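Local coordinates for coelenterazine-binding protein with bound coelenterazine (Renilla muelleri, PDB 2HPS) that binds coelenterazine, the luciferin of Renilla, and probably makes it available to luciferase and oxygen only once calcium is bound, at residues C143-T146 with N150-G153; D158-T163 with N178-D183; D109-D112 with Y118-L121. All blocks are in the same frame, centred on the assembly; numbering follows the deposited sequence.

Contacts 1 and 3 each join an incoming helix to its metal-free EF-hand loop; contact 2 lies deeper, with the most residues against c2-hydroxy-coelenterazine. The centres of contacts 1 and 2 are about 10 Å apart and the two touch: Asn150 ND2 lies 2.9 Å from Glu159 OE2, a probable hydrogen bond joining two likely calcium ligands, and Thr146 CG2 packs 3.6 Å from Ala179 CB. Contact 3 meets contact 1 through the Phe144 ring, whose CE1 is 3.4 Å from Leu121 N; their centres are about 13 Å apart. Contacts 2 and 3 do not touch, their nearest atoms being about 5 Å apart. Each contact supplies the ligand pocket: Cys143, Phe160 and Phe180 to Gly182, and Ile111.

Contact 1: residues C143-T146 with N150-G153; sequences CFNT and NKNG. With CTZ (c2-hydroxy-coelenterazine), chain B.
Lys151 reaches back to helix 137-147 and donates a hydrogen bond from NZ to the backbone O of Asn145, at 2.8 Å. The angle at the carbonyl oxygen is 148°, and NZ is tilted 31° from the carbonyl plane. Two bends in the lysine chain, at chi2 and chi4, turn the ammonium group onto that oxygen. On the way the side chain crosses that of Asn145 at about a right angle, with Lys151 CE 3.5 Å from Asn145 OD1. The second meeting is at the Phe144 ring, where Gly153 O approaches CZ at the edge, near the ring plane, at 3.4 Å. Further out, NZ also bonds to Asp148 O, so one ammonium group grips two carbonyls around the helix end. The carboxylate of Asp148 receives the backbone N atoms of Asn152 and Gly153, fixing the turn that carries the lysine, while Phe124 meets the Phe144 ring edge-to-face. On the inner side of the helix, Cys143 SG lies 3.8 Å from CTZ C24. A helix running into a loop of Asp148, Asn150 and Asn152, probable calcium ligands, is the first half of an EF-hand, here without metal.

Contact 2: residues D158-T163 with N178-D183; sequences DEFLVT and NAFYGD. With CTZ (c2-hydroxy-coelenterazine), chain B.
Phe160 and Phe180 meet as an offset edge-to-face pair, the edge of Phe180 directed to the face of Phe160. The ring centroids are 5.7 Å apart and the planes stand at 78°, evidence for a T-shaped rather than a stacked arrangement. The closest approach is between Phe160 CE1 and Phe180 CE1, 3.8 Å. Both rings extend with CG anti to the backbone N (chi1 -173° for Phe160), which carries each across the gap between the two backbones.

Phe180 is also covered on both faces. Over one lies the methyl of Thr163, in a CH-pi contact with CG2 4.0 Å from the ring centroid and 28° off the normal. Over the opposite face lies C26 of CTZ, offset toward the rim, and Phe180 CE1 comes to 3.4 Å from CTZ C27. The phenylalanine is thus a layer between helix 157-169 and the ligand, while Phe160 meets the same benzyl group with C29 at its ring edge.

From Phe180 to Gly182 the chain lies directly against the ligand. Phe180 O lies 2.8 Å from CTZ N7, and the Tyr181 ring lays one face against the core, CE1 being 3.3 Å from CTZ C9. Gly182 CA lies over one face of the hydroxyphenyl ring, near its rim, 3.3 Å from CTZ C22; its positive phi favours glycine, and a side chain there would collide with the ligand.

Around this wall of the pocket, Leu147 of helix 137-147 touches both Thr163 and Phe180, Tyr108 of helix 102-111 meets the Phe160 ring, and helix 6-21 reaches Tyr181 through Thr18 and Arg19.

Contact 3: residues D109-D112 with Y118-L121; sequences DCID and YVSL
Ile111 and Val119 make the apolar part of the contact, branch against branch. Ile111 CG2 comes to 3.5 Å from Val119 CG1. Ile111 CG2 stands anti to the backbone N, while CG1 takes the place anti to the carbonyl carbon (chi1 -51°), which turns CG2 to the valine. Val119 CG1 reaches past it to the chain itself, lying 3.7 Å from Asp112 CA and 3.8 Å from Asp112 CB. One valine branch therefore packs against the last helical residue and the residue where the backbone leaves helix 102-111. Ile111 also touches Phe127 of helix 121-131 and the bound coelenterazine.

These residues frame an EF-hand loop: Asp112 opens it, strand 118-120 runs through its second half, and Val119 exchanges backbone hydrogen bonds with Ile155 of the paired EF-hand loop. Asp112, Tyr118 and Glu123, the last already in helix 121-131, are probable calcium ligands, although no metal is bound here.

The polar interactions run mainly within that loop. Asp112 points its carboxylate into it, CG anti to the backbone N (chi1 -177°), so that OD1 accepts from Asp116 N and OD2 from Gly117 N. Asp112 OD1 and Tyr118 O are 3.1 Å apart, but both are acceptors, so no bond joins them; in a calcium-loaded loop a cation would probably be shared between them. An alanine in place of Asp112 would take away both carboxylate oxygens and would probably leave the amides of Asp116 and Gly117 without these acceptors. At the strand's end, Ser120 is the N-cap of helix 121-131, and its backbone N bonds to Glu123 OE1.

Contact 1: residues C143-T146 with N150-G153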
loop_
_atom_site.group_PDB
_atom_site.type_symbol
_atom_site.label_atom_id
_atom_site.label_comp_id
_atom_site.label_asym_id
_atom_site.label_seq_id
_atom_site.Cartn_x
_atom_site.Cartn_y
_atom_site.Cartn_z
ATOM N N CYS A 143 6.057 -12.438 -1.555
ATOM C CA CYS A 143 4.889 -11.581 -1.666
ATOM C C CYS A 143 4.101 -11.881 -2.966
ATOM O O CYS A 143 2.864 -12.104 -2.934
ATOM C CB CYS A 143 5.318 -10.107 -1.582
ATOM S SG CYS A 143 3.939 -8.919 -1.554
ATOM N N PHE A 144 4.818 -11.908 -4.088
ATOM C CA PHE A 144 4.220 -12.253 -5.383
ATOM C C PHE A 144 3.518 -13.602 -5.306
ATOM O O PHE A 144 2.362 -13.740 -5.729
ATOM C CB PHE A 144 5.284 -12.338 -6.482
ATOM C CG PHE A 144 4.726 -12.786 -7.817
ATOM C CD1 PHE A 144 4.151 -11.864 -8.697
ATOM C CD2 PHE A 144 4.718 -14.145 -8.167
ATOM C CE1 PHE A 144 3.596 -12.274 -9.922
ATOM C CE2 PHE A 144 4.164 -14.570 -9.393
ATOM C CZ PHE A 144 3.612 -13.633 -10.270
ATOM N N ASN A 145 4.243 -14.608 -4.801
ATOM C CA ASN A 145 3.704 -15.971 -4.764
ATOM C C ASN A 145 2.375 -16.069 -4.009
ATOM O O ASN A 145 1.450 -16.750 -4.440
ATOM C CB ASN A 145 4.745 -16.918 -4.165
ATOM C CG ASN A 145 4.326 -18.380 -4.268
ATOM O OD1 ASN A 145 4.046 -18.873 -5.372
ATOM N ND2 ASN A 145 4.280 -19.075 -3.123
ATOM N N THR A 146 2.274 -15.370 -2.882
ATOM C CA THR A 146 1.047 -15.349 -2.112
ATOM C C THR A 146 -0.086 -14.586 -2.834
ATOM O O THR A 146 -1.231 -15.049 -2.880
ATOM C CB THR A 146 1.286 -14.791 -0.677
ATOM O OG1 THR A 146 2.278 -15.592 0.013
ATOM C CG2 THR A 146 -0.034 -14.781 0.113
ATOM N N ASN A 150 -4.329 -17.593 -7.381
ATOM C CA ASN A 150 -4.706 -18.620 -8.352
ATOM C C ASN A 150 -3.523 -19.378 -8.934
ATOM O O ASN A 150 -3.714 -20.306 -9.730
ATOM C CB ASN A 150 -5.600 -18.032 -9.445
ATOM C CG ASN A 150 -6.982 -17.712 -8.920
ATOM O OD1 ASN A 150 -7.549 -18.476 -8.129
ATOM N ND2 ASN A 150 -7.516 -16.572 -9.318
ATOM N N LYS A 151 -2.312 -19.000 -8.518
ATOM C CA LYS A 151 -1.068 -19.692 -8.909
ATOM C C LYS A 151 -0.907 -19.864 -10.428
ATOM O O LYS A 151 -0.669 -20.976 -10.930
ATOM C CB LYS A 151 -0.899 -21.023 -8.146
ATOM C CG LYS A 151 -0.708 -20.859 -6.631
ATOM C CD LYS A 151 0.636 -20.186 -6.315
ATOM C CE LYS A 151 0.839 -20.096 -4.807
ATOM N NZ LYS A 151 -0.098 -19.085 -4.186
ATOM N N ASN A 152 -1.041 -18.741 -11.137
ATOM C CA ASN A 152 -0.901 -18.670 -12.595
ATOM C C ASN A 152 0.428 -18.083 -13.032
ATOM O O ASN A 152 0.688 -17.946 -14.233
ATOM C CB ASN A 152 -2.033 -17.834 -13.204
ATOM C CG ASN A 152 -3.381 -18.522 -13.093
ATOM O OD1 ASN A 152 -3.501 -19.727 -13.341
ATOM N ND2 ASN A 152 -4.398 -17.763 -12.729
ATOM N N GLY A 153 1.263 -17.715 -12.066
ATOM C CA GLY A 153 2.530 -17.072 -12.393
ATOM C C GLY A 153 2.327 -15.645 -12.844
ATOM O O GLY A 153 3.244 -15.021 -13.352
HETATM N N1 CTZ B . 3.812 -0.602 -0.719
HETATM C C2 CTZ B . 4.761 0.316 -0.388
HETATM C C3 CTZ B . 5.764 -0.490 0.310
HETATM N N4 CTZ B . 5.407 -1.771 0.354
HETATM C C5 CTZ B . 6.011 -2.850 0.892
HETATM C C6 CTZ B . 5.370 -4.089 0.805
HETATM N N7 CTZ B . 4.175 -4.214 0.189
HETATM C C8 CTZ B . 3.550 -3.155 -0.370
HETATM C C9 CTZ B . 4.212 -1.833 -0.263
HETATM C C10 CTZ B . 4.726 1.797 -0.681
HETATM C C11 CTZ B . 3.543 2.357 0.067
HETATM C C12 CTZ B . 2.447 2.843 -0.645
HETATM C C13 CTZ B . 1.334 3.352 0.012
HETATM C C14 CTZ B . 1.337 3.374 1.411
HETATM C C15 CTZ B . 2.430 2.879 2.137
HETATM C C16 CTZ B . 3.541 2.366 1.463
HETATM O O17 CTZ B . 0.250 3.867 2.056
HETATM O O18 CTZ B . 6.861 -0.050 0.834
HETATM C C19 CTZ B . 6.036 -5.286 1.365
HETATM C C20 CTZ B . 6.808 -5.221 2.526
HETATM C C21 CTZ B . 7.431 -6.366 3.017
HETATM C C22 CTZ B . 7.299 -7.585 2.336
HETATM C C23 CTZ B . 6.547 -7.661 1.173
HETATM C C24 CTZ B . 5.917 -6.511 0.682
HETATM O O25 CTZ B . 7.925 -8.684 2.837
HETATM C C26 CTZ B . 2.197 -3.249 -1.050
HETATM C C27 CTZ B . 2.398 -3.659 -2.486
HETATM C C28 CTZ B . 2.093 -2.796 -3.537
HETATM C C29 CTZ B . 2.291 -3.222 -4.851
HETATM C C30 CTZ B . 2.810 -4.502 -5.100
HETATM C C31 CTZ B . 3.101 -5.369 -4.048
HETATM C C32 CTZ B . 2.887 -4.946 -2.734
#

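Contact 2: residues D158-T163 with N178-D183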
loop_
_atom_site.group_PDB
_atom_site.type_symbol
_atom_site.label_atom_id
_atom_site.label_comp_id
_atom_site.label_asym_id
_atom_site.label_seq_id
_atom_site.Cartn_x
_atom_site.Cartn_y
_atom_site.Cartn_z
ATOM N N ASP A 158 -8.009 -7.696 -11.202
ATOM C CA ASP A 158 -9.068 -8.087 -10.268
ATOM C C ASP A 158 -8.511 -8.852 -9.063
ATOM O O ASP A 158 -8.965 -8.657 -7.926
ATOM C CB ASP A 158 -10.114 -8.959 -10.977
ATOM C CG ASP A 158 -11.008 -8.167 -11.906
ATOM O OD1 ASP A 158 -11.123 -6.930 -11.734
ATOM O OD2 ASP A 158 -11.606 -8.790 -12.821
ATOM N N GLU A 159 -7.530 -9.722 -9.304
ATOM C CA GLU A 159 -6.932 -10.486 -8.200
ATOM C C GLU A 159 -6.192 -9.536 -7.241
ATOM O O GLU A 159 -6.294 -9.657 -6.009
ATOM C CB GLU A 159 -5.972 -11.550 -8.737
ATOM C CG GLU A 159 -6.678 -12.745 -9.382
ATOM C CD GLU A 159 -5.789 -13.538 -10.340
ATOM O OE1 GLU A 159 -4.594 -13.208 -10.499
ATOM O OE2 GLU A 159 -6.304 -14.512 -10.943
ATOM N N PHE A 160 -5.465 -8.588 -7.808
ATOM C CA PHE A 160 -4.750 -7.588 -7.010
ATOM C C PHE A 160 -5.747 -6.800 -6.157
ATOM O O PHE A 160 -5.537 -6.603 -4.951
ATOM C CB PHE A 160 -3.947 -6.670 -7.921
ATOM C CG PHE A 160 -3.042 -5.704 -7.189
ATOM C CD1 PHE A 160 -1.839 -6.139 -6.646
ATOM C CD2 PHE A 160 -3.393 -4.344 -7.077
ATOM C CE1 PHE A 160 -0.977 -5.232 -5.981
ATOM C CE2 PHE A 160 -2.539 -3.435 -6.411
ATOM C CZ PHE A 160 -1.335 -3.892 -5.873
ATOM N N LEU A 161 -6.856 -6.389 -6.768
ATOM C CA LEU A 161 -7.900 -5.645 -6.047
ATOM C C LEU A 161 -8.532 -6.436 -4.878
ATOM O O LEU A 161 -8.922 -5.855 -3.861
ATOM C CB LEU A 161 -8.963 -5.132 -7.035
ATOM C CG LEU A 161 -9.869 -3.957 -6.663
ATOM C CD1 LEU A 161 -9.082 -2.733 -6.153
ATOM C CD2 LEU A 161 -10.722 -3.599 -7.883
ATOM N N VAL A 162 -8.635 -7.760 -5.014
ATOM C CA VAL A 162 -9.116 -8.591 -3.910
ATOM C C VAL A 162 -8.209 -8.406 -2.671
ATOM O O VAL A 162 -8.693 -8.168 -1.544
ATOM C CB VAL A 162 -9.209 -10.072 -4.338
ATOM C CG1 VAL A 162 -9.352 -10.998 -3.093
ATOM C CG2 VAL A 162 -10.384 -10.237 -5.343
ATOM N N THR A 163 -6.905 -8.489 -2.909
ATOM C CA THR A 163 -5.904 -8.322 -1.843
ATOM C C THR A 163 -5.966 -6.911 -1.247
ATOM O O THR A 163 -5.983 -6.750 -0.020
ATOM C CB THR A 163 -4.489 -8.645 -2.359
ATOM O OG1 THR A 163 -4.423 -10.056 -2.616
ATOM C CG2 THR A 163 -3.420 -8.299 -1.295
ATOM N N ASN A 178 -2.212 -10.724 5.478
ATOM C CA ASN A 178 -0.974 -10.994 6.211
ATOM C C ASN A 178 0.298 -10.912 5.363
ATOM O O ASN A 178 1.402 -10.887 5.915
ATOM C CB ASN A 178 -1.037 -12.376 6.880
ATOM C CG ASN A 178 -1.904 -12.396 8.154
ATOM O OD1 ASN A 178 -2.360 -11.349 8.667
ATOM N ND2 ASN A 178 -2.118 -13.617 8.689
ATOM N N ALA A 179 0.142 -10.873 4.034
ATOM C CA ALA A 179 1.298 -10.919 3.130
ATOM C C ALA A 179 1.548 -9.627 2.347
ATOM O O ALA A 179 2.692 -9.356 1.957
ATOM C CB ALA A 179 1.160 -12.075 2.160
ATOM N N PHE A 180 0.483 -8.859 2.112
ATOM C CA PHE A 180 0.520 -7.697 1.196
ATOM C C PHE A 180 1.637 -6.701 1.513
ATOM O O PHE A 180 2.325 -6.221 0.588
ATOM C CB PHE A 180 -0.846 -6.998 1.188
ATOM C CG PHE A 180 -1.031 -5.948 0.092
ATOM C CD1 PHE A 180 -0.476 -6.111 -1.174
ATOM C CD2 PHE A 180 -1.840 -4.823 0.326
ATOM C CE1 PHE A 180 -0.674 -5.139 -2.167
ATOM C CE2 PHE A 180 -2.047 -3.862 -0.663
ATOM C CZ PHE A 180 -1.464 -4.019 -1.915
ATOM N N TYR A 181 1.777 -6.384 2.807
ATOM C CA TYR A 181 2.828 -5.506 3.310
ATOM C C TYR A 181 3.879 -6.265 4.129
ATOM O O TYR A 181 4.545 -5.692 5.020
ATOM C CB TYR A 181 2.193 -4.370 4.122
ATOM C CG TYR A 181 1.747 -3.221 3.253
ATOM C CD1 TYR A 181 2.594 -2.138 3.010
ATOM C CD2 TYR A 181 0.479 -3.223 2.652
ATOM C CE1 TYR A 181 2.191 -1.084 2.210
ATOM C CE2 TYR A 181 0.065 -2.157 1.841
ATOM C CZ TYR A 181 0.937 -1.096 1.634
ATOM O OH TYR A 181 0.547 -0.042 0.835
ATOM N N GLY A 182 4.042 -7.548 3.810
ATOM C CA GLY A 182 4.978 -8.432 4.539
ATOM C C GLY A 182 4.512 -8.801 5.941
ATOM O O GLY A 182 3.362 -8.552 6.316
ATOM N N ASP A 183 5.415 -9.400 6.715
ATOM C CA ASP A 183 5.044 -9.910 8.031
ATOM C C ASP A 183 4.600 -8.738 8.895
ATOM O O ASP A 183 5.296 -7.722 8.989
ATOM C CB ASP A 183 6.220 -10.634 8.697
ATOM C CG ASP A 183 6.620 -11.914 7.978
ATOM O OD1 ASP A 183 5.801 -12.502 7.215
ATOM O OD2 ASP A 183 7.768 -12.350 8.212
HETATM N N1 CTZ B . 3.812 -0.602 -0.719
HETATM C C2 CTZ B . 4.761 0.316 -0.388
HETATM C C3 CTZ B . 5.764 -0.490 0.310
HETATM N N4 CTZ B . 5.407 -1.771 0.354
HETATM C C5 CTZ B . 6.011 -2.850 0.892
HETATM C C6 CTZ B . 5.370 -4.089 0.805
HETATM N N7 CTZ B . 4.175 -4.214 0.189
HETATM C C8 CTZ B . 3.550 -3.155 -0.370
HETATM C C9 CTZ B . 4.212 -1.833 -0.263
HETATM C C10 CTZ B . 4.726 1.797 -0.681
HETATM C C11 CTZ B . 3.543 2.357 0.067
HETATM C C12 CTZ B . 2.447 2.843 -0.645
HETATM C C13 CTZ B . 1.334 3.352 0.012
HETATM C C14 CTZ B . 1.337 3.374 1.411
HETATM C C15 CTZ B . 2.430 2.879 2.137
HETATM C C16 CTZ B . 3.541 2.366 1.463
HETATM O O17 CTZ B . 0.250 3.867 2.056
HETATM O O18 CTZ B . 6.861 -0.050 0.834
HETATM C C19 CTZ B . 6.036 -5.286 1.365
HETATM C C20 CTZ B . 6.808 -5.221 2.526
HETATM C C21 CTZ B . 7.431 -6.366 3.017
HETATM C C22 CTZ B . 7.299 -7.585 2.336
HETATM C C23 CTZ B . 6.547 -7.661 1.173
HETATM C C24 CTZ B . 5.917 -6.511 0.682
HETATM O O25 CTZ B . 7.925 -8.684 2.837
HETATM C C26 CTZ B . 2.197 -3.249 -1.050
HETATM C C27 CTZ B . 2.398 -3.659 -2.486
HETATM C C28 CTZ B . 2.093 -2.796 -3.537
HETATM C C29 CTZ B . 2.291 -3.222 -4.851
HETATM C C30 CTZ B . 2.810 -4.502 -5.100
HETATM C C31 CTZ B . 3.101 -5.369 -4.048
HETATM C C32 CTZ B . 2.887 -4.946 -2.734
#

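Contact 3: residues D109-D112 with Y118-L121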
loop_
_atom_site.group_PDB
_atom_site.type_symbol
_atom_site.label_atom_id
_atom_site.label_comp_id
_atom_site.label_asym_id
_atom_site.label_seq_id
_atom_site.Cartn_x
_atom_site.Cartn_y
_atom_site.Cartn_z
ATOM N N ASP A 109 -1.286 -0.090 -12.209
ATOM C CA ASP A 109 -0.974 0.384 -13.566
ATOM C C ASP A 109 0.534 0.553 -13.769
ATOM O O ASP A 109 1.057 0.255 -14.842
ATOM C CB ASP A 109 -1.659 1.708 -13.850
ATOM C CG ASP A 109 -3.139 1.547 -14.173
ATOM O OD1 ASP A 109 -3.600 0.390 -14.278
ATOM O OD2 ASP A 109 -3.816 2.578 -14.341
ATOM N N CYS A 110 1.222 1.059 -12.737
ATOM C CA CYS A 110 2.678 1.254 -12.814
ATOM C C CYS A 110 3.434 -0.075 -12.927
ATOM O O CYS A 110 4.455 -0.162 -13.625
ATOM C CB CYS A 110 3.164 2.080 -11.621
ATOM S SG CYS A 110 2.588 3.787 -11.655
ATOM N N ILE A 111 2.925 -1.124 -12.281
ATOM C CA ILE A 111 3.548 -2.452 -12.411
ATOM C C ILE A 111 3.296 -3.045 -13.806
ATOM O O ILE A 111 4.173 -3.704 -14.397
ATOM C CB ILE A 111 2.996 -3.451 -11.360
ATOM C CG1 ILE A 111 3.068 -2.863 -9.941
ATOM C CG2 ILE A 111 3.765 -4.775 -11.416
ATOM C CD1 ILE A 111 2.350 -3.722 -8.882
ATOM N N ASP A 112 2.075 -2.819 -14.288
ATOM C CA ASP A 112 1.509 -3.443 -15.495
ATOM C C ASP A 112 2.071 -2.771 -16.743
ATOM O O ASP A 112 1.436 -1.891 -17.311
ATOM C CB ASP A 112 -0.017 -3.298 -15.430
ATOM C CG ASP A 112 -0.751 -3.971 -16.592
ATOM O OD1 ASP A 112 -0.120 -4.674 -17.415
ATOM O OD2 ASP A 112 -1.977 -3.770 -16.640
ATOM N N TYR A 118 -2.530 -7.707 -16.397
ATOM C CA TYR A 118 -1.730 -8.784 -15.779
ATOM C C TYR A 118 -0.338 -8.297 -15.426
ATOM O O TYR A 118 0.237 -7.484 -16.140
ATOM C CB TYR A 118 -1.577 -9.990 -16.711
ATOM C CG TYR A 118 -2.883 -10.640 -17.043
ATOM C CD1 TYR A 118 -3.466 -11.574 -16.184
ATOM C CD2 TYR A 118 -3.559 -10.294 -18.215
ATOM C CE1 TYR A 118 -4.703 -12.159 -16.501
ATOM C CE2 TYR A 118 -4.777 -10.865 -18.537
ATOM C CZ TYR A 118 -5.347 -11.785 -17.676
ATOM O OH TYR A 118 -6.562 -12.337 -18.029
ATOM N N VAL A 119 0.206 -8.815 -14.330
ATOM C CA VAL A 119 1.595 -8.520 -13.958
ATOM C C VAL A 119 2.355 -9.815 -13.655
ATOM O O VAL A 119 1.851 -10.690 -12.960
ATOM C CB VAL A 119 1.702 -7.497 -12.762
ATOM C CG1 VAL A 119 1.023 -6.165 -13.105
ATOM C CG2 VAL A 119 1.123 -8.054 -11.464
ATOM N N SER A 120 3.560 -9.939 -14.202
ATOM C CA SER A 120 4.399 -11.110 -13.975
ATOM C C SER A 120 5.294 -10.892 -12.757
ATOM O O SER A 120 5.396 -9.771 -12.230
ATOM C CB SER A 120 5.315 -11.317 -15.183
ATOM O OG SER A 120 6.240 -10.226 -15.269
ATOM N N LEU A 121 5.988 -11.960 -12.356
ATOM C CA LEU A 121 6.954 -11.837 -11.272
ATOM C C LEU A 121 8.042 -10.783 -11.554
ATOM O O LEU A 121 8.271 -9.923 -10.700
ATOM C CB LEU A 121 7.552 -13.195 -10.876
ATOM C CG LEU A 121 8.691 -13.165 -9.851
ATOM C CD1 LEU A 121 8.249 -12.590 -8.504
ATOM C CD2 LEU A 121 9.231 -14.603 -9.684
#